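Lipid-transfer protein (Thermomonospora curvata, PDB 6OK1) is of unknown function but belongs to the thiolase superfamily, with N- and C-terminal thiolase-like domains, and assembles with another protein. Local coordinates at residues A8-I13 / A240-A245; E353-V358 / L385-D390; Q150-F155 / F297-L302. All blocks are in the same frame, centred on the assembly; numbering follows the deposited sequence.

In the fold
All three contacts are buried, but they sit in different parts of the fold. Contacts 1 and 2 are neighbours, their centres 7 Å apart, and share one mixed sheet in which strands 240-248 and 382-388 run side by side; G244 and L241 of contact 1 pair with I386 and G388 of contact 2. Contact 1 joins two strands mainly by backbone hydrogen bonds, whereas contact 2 lays helix 348-359 on the sheet through aliphatic side chains. Contact 3 lies on the opposite side of the chain's centre, about 29 Å from contact 1 between centres. It packs helix 148-163 against a turn, has no hydrogen bond across it, and also touches the chain of another protein.

Contact 1 (A8-I13 / A240-A245); sequences AAIAGI and ALIWGA
I242 N donates to A8 O over 2.9 Å in a nearly straight bond, with an N-H...O angle of 169°. Two residue pairs further along, I10 and A240 form an antiparallel hydrogen-bonded pair. I10 N reaches A240 O at 2.9 Å, and A240 N returns a longer bond of 3.2 Å to I10 O. A9 and L241 between them are the non-hydrogen-bonded pair, their CA atoms only 4.1 Å apart, and A9 CB lies 3.4 Å from A240 O. In the A8-I242 pair the second bond is not direct: a water bridges it, accepting from A8 N and donating to I242 O.

These bonds make strands 8-15 and 240-248 neighbours in the mixed sheet of the thiolase fold and join chain regions more than two hundred residues apart. A9 and L241 place their side chains on one face, where A9 CB meets L241 CD1. I10 and A240 occupy the other face, where I351 and V355 of helix 348-359 pack on I10 and helix 86-98 packs on A8 and I242. I242 has CG1 anti to its carbonyl carbon (chi1 -61°), setting CG1 3.7 Å from A8 O. Its CD1 lies 4.1 Å from I10 CG1; the two isoleucine side chains cross at about a right angle. Beyond the paired residues both strands carry a classic beta bulge: A11 and G12 face V225, while W243 and G244 face I386.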
loop_
_atom_site.group_PDB
_atom_site.type_symbol
_atom_site.label_atom_id
_atom_site.label_comp_id
_atom_site.label_asym_id
_atom_site.label_seq_id
_atom_site.Cartn_x
_atom_site.Cartn_y
_atom_site.Cartn_z
ATOM N N ALA A 8 -3.691 1.371 -23.323
ATOM C CA ALA A 8 -2.494 2.017 -22.819
ATOM C C ALA A 8 -1.259 1.263 -23.275
ATOM O O ALA A 8 -1.317 0.092 -23.668
ATOM C CB ALA A 8 -2.498 2.068 -21.279
ATOM N N ALA A 9 -0.120 1.939 -23.187
ATOM C CA ALA A 9 1.114 1.331 -23.619
ATOM C C ALA A 9 2.288 1.825 -22.777
ATOM O O ALA A 9 2.274 2.950 -22.277
ATOM C CB ALA A 9 1.367 1.661 -25.097
ATOM N N ILE A 10 3.334 1.006 -22.698
ATOM C CA ILE A 10 4.597 1.423 -22.096
ATOM C C ILE A 10 5.452 2.090 -23.160
ATOM O O ILE A 10 5.826 1.477 -24.171
ATOM C CB ILE A 10 5.346 0.247 -21.455
ATOM C CG1 ILE A 10 4.505 -0.375 -20.330
ATOM C CG2 ILE A 10 6.697 0.742 -20.911
ATOM C CD1 ILE A 10 5.114 -1.603 -19.705
ATOM N N ALA A 11 5.774 3.347 -22.914
ATOM C CA ALA A 11 6.523 4.168 -23.838
ATOM C C ALA A 11 7.925 4.467 -23.363
ATOM O O ALA A 11 8.755 4.885 -24.173
ATOM C CB ALA A 11 5.794 5.494 -24.069
ATOM N N GLY A 12 8.197 4.279 -22.073
ATOM C CA GLY A 12 9.501 4.570 -21.524
ATOM C C GLY A 12 9.887 3.569 -20.464
ATOM O O GLY A 12 9.041 3.119 -19.682
ATOM N N ILE A 13 11.176 3.226 -20.457
ATOM C CA ILE A 13 11.806 2.420 -19.424
ATOM C C ILE A 13 13.066 3.136 -18.953
ATOM O O ILE A 13 13.769 3.799 -19.724
ATOM C CB ILE A 13 12.131 0.984 -19.906
ATOM C CG1 ILE A 13 13.157 1.011 -21.049
ATOM C CG2 ILE A 13 10.835 0.282 -20.331
ATOM C CD1 ILE A 13 13.542 -0.364 -21.555
ATOM N N ALA A 240 4.800 -0.403 -26.563
ATOM C CA ALA A 240 4.596 -1.750 -26.057
ATOM C C ALA A 240 3.179 -1.742 -25.494
ATOM O O ALA A 240 2.949 -1.283 -24.382
ATOM C CB ALA A 240 5.641 -2.115 -25.006
ATOM N N LEU A 241 2.213 -2.177 -26.296
ATOM C CA LEU A 241 0.830 -2.034 -25.891
ATOM C C LEU A 241 0.523 -3.013 -24.776
ATOM O O LEU A 241 0.985 -4.158 -24.788
ATOM C CB LEU A 241 -0.110 -2.302 -27.068
ATOM C CG LEU A 241 -0.472 -1.091 -27.937
ATOM C CD1 LEU A 241 0.755 -0.505 -28.605
ATOM C CD2 LEU A 241 -1.493 -1.528 -28.974
ATOM N N ILE A 242 -0.303 -2.568 -23.843
ATOM C CA ILE A 242 -0.732 -3.394 -22.727
ATOM C C ILE A 242 -2.027 -4.070 -23.178
ATOM O O ILE A 242 -3.135 -3.567 -22.969
ATOM C CB ILE A 242 -0.886 -2.571 -21.451
ATOM C CG1 ILE A 242 0.473 -1.956 -21.087
ATOM C CG2 ILE A 242 -1.357 -3.431 -20.328
ATOM C CD1 ILE A 242 0.376 -0.745 -20.154
ATOM N N TRP A 243 -1.871 -5.245 -23.790
ATOM C CA TRP A 243 -3.004 -6.032 -24.272
ATOM C C TRP A 243 -3.654 -6.868 -23.185
ATOM O O TRP A 243 -4.856 -7.159 -23.266
ATOM C CB TRP A 243 -2.571 -6.956 -25.399
ATOM C CG TRP A 243 -2.511 -6.225 -26.691
ATOM C CD1 TRP A 243 -1.416 -6.005 -27.449
ATOM C CD2 TRP A 243 -3.607 -5.567 -27.354
ATOM N NE1 TRP A 243 -1.752 -5.278 -28.582
ATOM C CE2 TRP A 243 -3.091 -4.992 -28.539
ATOM C CE3 TRP A 243 -4.965 -5.427 -27.073
ATOM C CZ2 TRP A 243 -3.883 -4.282 -29.424
ATOM C CZ3 TRP A 243 -5.760 -4.720 -27.971
ATOM C CH2 TRP A 243 -5.211 -4.152 -29.123
ATOM N N GLY A 244 -2.881 -7.280 -22.192
ATOM C CA GLY A 244 -3.427 -7.915 -21.019
ATOM C C GLY A 244 -2.729 -7.393 -19.786
ATOM O O GLY A 244 -1.515 -7.152 -19.794
ATOM N N ALA A 245 -3.504 -7.206 -18.732
ATOM C CA ALA A 245 -2.967 -6.791 -17.436
ATOM C C ALA A 245 -3.925 -7.301 -16.387
ATOM O O ALA A 245 -5.107 -6.949 -16.421
ATOM C CB ALA A 245 -2.834 -5.270 -17.355
HETATM O O HOH W 1 -4.054 -1.153 -21.829
#

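Contact 2 (E353-V358 / L385-D390)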
loop_
_atom_site.group_PDB
_atom_site.type_symbol
_atom_site.label_atom_id
_atom_site.label_comp_id
_atom_site.label_asym_id
_atom_site.label_seq_id
_atom_site.Cartn_x
_atom_site.Cartn_y
_atom_site.Cartn_z
ATOM N N GLU A 353 12.453 -5.777 -19.730
ATOM C CA GLU A 353 12.943 -6.664 -20.782
ATOM C C GLU A 353 11.833 -7.003 -21.767
ATOM O O GLU A 353 12.066 -7.042 -22.976
ATOM C CB GLU A 353 13.534 -7.946 -20.188
ATOM C CG GLU A 353 13.901 -9.027 -21.218
ATOM C CD GLU A 353 15.081 -8.648 -22.120
ATOM O OE1 GLU A 353 15.749 -7.617 -21.893
ATOM O OE2 GLU A 353 15.331 -9.408 -23.068
ATOM N N ALA A 354 10.614 -7.229 -21.270
ATOM C CA ALA A 354 9.484 -7.492 -22.158
ATOM C C ALA A 354 9.266 -6.330 -23.114
ATOM O O ALA A 354 8.952 -6.523 -24.294
ATOM C CB ALA A 354 8.232 -7.745 -21.317
ATOM N N VAL A 355 9.418 -5.111 -22.611
ATOM C CA VAL A 355 9.298 -3.933 -23.460
ATOM C C VAL A 355 10.369 -3.956 -24.549
ATOM O O VAL A 355 10.091 -3.709 -25.732
ATOM C CB VAL A 355 9.385 -2.656 -22.604
ATOM C CG1 VAL A 355 9.513 -1.406 -23.500
ATOM C CG2 VAL A 355 8.150 -2.525 -21.669
ATOM N N ARG A 356 11.609 -4.274 -24.177
ATOM C CA ARG A 356 12.664 -4.354 -25.188
ATOM C C ARG A 356 12.346 -5.398 -26.241
ATOM O O ARG A 356 12.585 -5.175 -27.438
ATOM C CB ARG A 356 14.006 -4.660 -24.534
ATOM C CG ARG A 356 14.531 -3.564 -23.658
ATOM C CD ARG A 356 15.934 -3.947 -23.156
ATOM N NE ARG A 356 16.273 -3.216 -21.967
ATOM C CZ ARG A 356 16.266 -3.700 -20.729
ATOM N NH1 ARG A 356 16.018 -4.985 -20.458
ATOM N NH2 ARG A 356 16.575 -2.866 -19.768
ATOM N N LEU A 357 11.822 -6.552 -25.821
ATOM C CA LEU A 357 11.492 -7.596 -26.784
ATOM C C LEU A 357 10.467 -7.085 -27.793
ATOM O O LEU A 357 10.618 -7.303 -29.007
ATOM C CB LEU A 357 10.981 -8.838 -26.048
ATOM C CG LEU A 357 12.022 -9.651 -25.270
ATOM C CD1 LEU A 357 11.334 -10.629 -24.290
ATOM C CD2 LEU A 357 12.915 -10.406 -26.202
ATOM N N VAL A 358 9.441 -6.356 -27.317
ATOM C CA VAL A 358 8.447 -5.797 -28.235
ATOM C C VAL A 358 9.092 -4.762 -29.154
ATOM O O VAL A 358 8.801 -4.712 -30.357
ATOM C CB VAL A 358 7.263 -5.202 -27.450
ATOM C CG1 VAL A 358 6.318 -4.443 -28.393
ATOM C CG2 VAL A 358 6.510 -6.307 -26.727
ATOM N N LEU A 385 1.199 -9.544 -17.322
ATOM C CA LEU A 385 0.925 -8.686 -18.468
ATOM C C LEU A 385 1.064 -9.498 -19.734
ATOM O O LEU A 385 1.868 -10.423 -19.803
ATOM C CB LEU A 385 1.903 -7.524 -18.598
ATOM C CG LEU A 385 1.989 -6.592 -17.390
ATOM C CD1 LEU A 385 3.228 -5.769 -17.499
ATOM C CD2 LEU A 385 0.745 -5.733 -17.265
ATOM N N ILE A 386 0.332 -9.090 -20.769
ATOM C CA ILE A 386 0.752 -9.376 -22.139
ATOM C C ILE A 386 1.037 -8.029 -22.784
ATOM O O ILE A 386 0.153 -7.165 -22.854
ATOM C CB ILE A 386 -0.284 -10.192 -22.930
ATOM C CG1 ILE A 386 -0.425 -11.599 -22.328
ATOM C CG2 ILE A 386 0.138 -10.288 -24.416
ATOM C CD1 ILE A 386 -1.590 -12.436 -22.895
ATOM N N LEU A 387 2.290 -7.834 -23.188
ATOM C CA LEU A 387 2.716 -6.670 -23.952
ATOM C C LEU A 387 2.841 -7.075 -25.415
ATOM O O LEU A 387 3.328 -8.170 -25.723
ATOM C CB LEU A 387 4.055 -6.128 -23.447
ATOM C CG LEU A 387 4.084 -5.724 -21.976
ATOM C CD1 LEU A 387 5.437 -5.157 -21.653
ATOM C CD2 LEU A 387 2.997 -4.714 -21.671
ATOM N N GLY A 388 2.390 -6.200 -26.312
ATOM C CA GLY A 388 2.352 -6.537 -27.721
ATOM C C GLY A 388 2.715 -5.386 -28.635
ATOM O O GLY A 388 2.584 -4.206 -28.298
ATOM N N ALA A 389 3.189 -5.760 -29.818
ATOM C CA ALA A 389 3.394 -4.776 -30.867
ATOM C C ALA A 389 2.081 -4.057 -31.163
ATOM O O ALA A 389 0.985 -4.579 -30.929
ATOM C CB ALA A 389 3.936 -5.440 -32.133
ATOM N N ASP A 390 2.204 -2.821 -31.633
ATOM C CA ASP A 390 1.032 -2.012 -31.936
ATOM C C ASP A 390 0.227 -2.691 -33.036
ATOM O O ASP A 390 0.788 -3.076 -34.059
ATOM C CB ASP A 390 1.480 -0.619 -32.379
ATOM C CG ASP A 390 0.338 0.384 -32.441
ATOM O OD1 ASP A 390 -0.850 -0.020 -32.330
ATOM O OD2 ASP A 390 0.645 1.594 -32.584
#
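L387 CD1 meets two side chains of helix 348-359, lying 3.8 Å from A354 CB and 3.8 Å from V355 CG2. V358 reaches the strand with both methyls. Its CG2 lies 4.1 Å from L387 CB and also approaches L387 O, while CG1 rests on the peptide link between G388 and A389, 3.7 Å from A389 N. That division follows from the V358 rotamer, with CG1 anti to the backbone N (chi1 172°) and CG2 anti to the carbonyl carbon. No hydrogen bond crosses the contact, so the helix is held here by aliphatic packing.

Within the helix, L357 N and V358 N bond to E353 O and A354 O. R356 NH1 forms a salt bridge with E353 OE1 at 3.0 Å; the oxygen uses its anti lone pair and lies close to the guanidinium plane. E353 OE2 bonds to T335 and S362. Strand 371-375 extends the surface beneath the helix, V372 touching A354, L357 and V358. The short helix and strand segments run at 28° to each other with axes 8.3 Å apart, a near-aligned helix-on-sheet packing of the layered alpha/beta thiolase fold.

Contact 3 (Q150-F155 / F297-L302); sequences QWVAMF and FTPLVL
V152 overlaps the F297 ring with its CG2 methyl, which comes obliquely to within 3.6 Å of F297 CD2 and also approaches CG and CE2. The contact joins helix 148-163 of the N-terminal thiolase-like region to the turn that leads into helix 301-307 of the C-terminal one, so it links the two halves of the thiolase fold. V152 holds CG1 anti to its backbone N (chi1 170°), and this second methyl faces the turn. There it lies 4.0 Å from F297 CB and 4.1 Å from L300 CG, with P299 CD more distant at 4.4 Å. The valine thus has one branch against the aromatic ring and the other among the aliphatic groups.

The chain turns at T298-V301 in a type I beta turn, in which V301 N bonds to T298 O. The turn presents P299 and L300 to the helix, next to F297, which precedes it. T298 is held by D213 through its hydroxyl and its backbone, while F297 and P299 also touch L209. On the helix, W151 O accepts a hydrogen bond from Y259 OH, and the ring of Y259 meets that of F155. M154 O, by contrast, bonds to a polar side chain on the chain of another protein. Three residues, nearly one helical turn, beyond V152, F155 completes the packing with its CB, 4.2 Å from L300 CD2.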
loop_
_atom_site.group_PDB
_atom_site.type_symbol
_atom_site.label_atom_id
_atom_site.label_comp_id
_atom_site.label_asym_id
_atom_site.label_seq_id
_atom_site.Cartn_x
_atom_site.Cartn_y
_atom_site.Cartn_z
ATOM N N GLN A 150 12.864 -21.414 1.967
ATOM C CA GLN A 150 12.205 -22.541 2.620
ATOM C C GLN A 150 10.730 -22.571 2.272
ATOM O O GLN A 150 10.150 -23.647 2.072
ATOM C CB GLN A 150 12.392 -22.440 4.125
ATOM C CG GLN A 150 13.863 -22.597 4.567
ATOM C CD GLN A 150 14.128 -22.077 5.962
ATOM O OE1 GLN A 150 13.274 -21.414 6.579
ATOM N NE2 GLN A 150 15.332 -22.360 6.475
ATOM N N TRP A 151 10.099 -21.395 2.206
ATOM C CA TRP A 151 8.684 -21.369 1.860
ATOM C C TRP A 151 8.456 -21.959 0.476
ATOM O O TRP A 151 7.484 -22.688 0.267
ATOM C CB TRP A 151 8.123 -19.934 1.963
ATOM C CG TRP A 151 8.226 -19.376 3.311
ATOM C CD1 TRP A 151 8.210 -20.065 4.470
ATOM C CD2 TRP A 151 8.441 -17.990 3.665
ATOM N NE1 TRP A 151 8.401 -19.201 5.539
ATOM C CE2 TRP A 151 8.531 -17.928 5.066
ATOM C CE3 TRP A 151 8.556 -16.805 2.922
ATOM C CZ2 TRP A 151 8.745 -16.743 5.750
ATOM C CZ3 TRP A 151 8.756 -15.620 3.598
ATOM C CH2 TRP A 151 8.863 -15.601 5.002
ATOM N N VAL A 152 9.352 -21.661 -0.475
ATOM C CA VAL A 152 9.253 -22.184 -1.831
ATOM C C VAL A 152 9.583 -23.666 -1.842
ATOM O O VAL A 152 8.962 -24.455 -2.570
ATOM C CB VAL A 152 10.177 -21.394 -2.786
ATOM C CG1 VAL A 152 10.279 -22.083 -4.162
ATOM C CG2 VAL A 152 9.670 -19.946 -2.964
ATOM N N ALA A 153 10.565 -24.065 -1.038
ATOM C CA ALA A 153 11.002 -25.458 -1.026
ATOM C C ALA A 153 9.876 -26.389 -0.635
ATOM O O ALA A 153 9.801 -27.516 -1.142
ATOM C CB ALA A 153 12.173 -25.616 -0.083
ATOM N N MET A 154 8.962 -25.932 0.229
ATOM C CA MET A 154 7.848 -26.773 0.637
ATOM C C MET A 154 6.953 -27.134 -0.543
ATOM O O MET A 154 6.491 -28.287 -0.660
ATOM C CB MET A 154 7.047 -26.071 1.736
ATOM C CG MET A 154 6.080 -26.995 2.463
ATOM S SD MET A 154 6.873 -28.202 3.518
ATOM C CE MET A 154 7.257 -27.169 4.933
ATOM N N PHE A 155 6.731 -26.186 -1.457
ATOM C CA PHE A 155 6.003 -26.475 -2.687
ATOM C C PHE A 155 6.817 -27.367 -3.617
ATOM O O PHE A 155 6.293 -28.318 -4.212
ATOM C CB PHE A 155 5.672 -25.184 -3.439
ATOM C CG PHE A 155 4.723 -24.272 -2.721
ATOM C CD1 PHE A 155 3.420 -24.691 -2.419
ATOM C CD2 PHE A 155 5.095 -22.978 -2.395
ATOM C CE1 PHE A 155 2.542 -23.847 -1.779
ATOM C CE2 PHE A 155 4.196 -22.112 -1.772
ATOM C CZ PHE A 155 2.921 -22.557 -1.470
ATOM N N PHE A 297 13.263 -17.779 -7.381
ATOM C CA PHE A 297 13.637 -19.171 -7.155
ATOM C C PHE A 297 13.224 -19.958 -8.389
ATOM O O PHE A 297 12.161 -19.707 -8.966
ATOM C CB PHE A 297 12.949 -19.734 -5.898
ATOM C CG PHE A 297 13.330 -19.011 -4.646
ATOM C CD1 PHE A 297 14.531 -19.282 -4.012
ATOM C CD2 PHE A 297 12.506 -18.025 -4.124
ATOM C CE1 PHE A 297 14.896 -18.592 -2.871
ATOM C CE2 PHE A 297 12.878 -17.341 -2.989
ATOM C CZ PHE A 297 14.058 -17.631 -2.362
ATOM N N THR A 298 14.027 -20.921 -8.780
ATOM C CA THR A 298 13.733 -21.648 -10.004
ATOM C C THR A 298 12.510 -22.554 -9.997
ATOM O O THR A 298 11.909 -22.742 -11.054
ATOM C CB THR A 298 14.924 -22.518 -10.377
ATOM O OG1 THR A 298 15.247 -23.358 -9.257
ATOM C CG2 THR A 298 16.118 -21.641 -10.813
ATOM N N PRO A 299 12.157 -23.226 -8.893
ATOM C CA PRO A 299 11.198 -24.336 -9.046
ATOM C C PRO A 299 9.825 -23.907 -9.489
ATOM O O PRO A 299 9.147 -24.688 -10.161
ATOM C CB PRO A 299 11.156 -24.970 -7.657
ATOM C CG PRO A 299 12.488 -24.596 -7.049
ATOM C CD PRO A 299 12.765 -23.215 -7.550
ATOM N N LEU A 300 9.361 -22.718 -9.100
ATOM C CA LEU A 300 8.006 -22.334 -9.452
ATOM C C LEU A 300 7.896 -21.866 -10.892
ATOM O O LEU A 300 6.797 -21.550 -11.340
ATOM C CB LEU A 300 7.489 -21.246 -8.501
ATOM C CG LEU A 300 7.436 -21.672 -7.022
ATOM C CD1 LEU A 300 6.899 -20.566 -6.105
ATOM C CD2 LEU A 300 6.607 -22.920 -6.839
ATOM N N VAL A 301 9.001 -21.842 -11.632
ATOM C CA VAL A 301 8.885 -21.605 -13.069
ATOM C C VAL A 301 8.124 -22.737 -13.730
ATOM O O VAL A 301 7.391 -22.511 -14.703
ATOM C CB VAL A 301 10.278 -21.409 -13.684
ATOM C CG1 VAL A 301 10.200 -21.362 -15.230
ATOM C CG2 VAL A 301 10.902 -20.119 -13.157
ATOM N N LEU A 302 8.270 -23.978 -13.225
ATOM C CA LEU A 302 7.650 -25.114 -13.874
ATOM C C LEU A 302 6.118 -25.042 -13.787
ATOM O O LEU A 302 5.465 -25.107 -14.822
ATOM C CB LEU A 302 8.206 -26.428 -13.313
ATOM C CG LEU A 302 9.523 -26.912 -13.939
ATOM C CD1 LEU A 302 10.680 -26.009 -13.548
ATOM C CD2 LEU A 302 9.869 -28.332 -13.513
#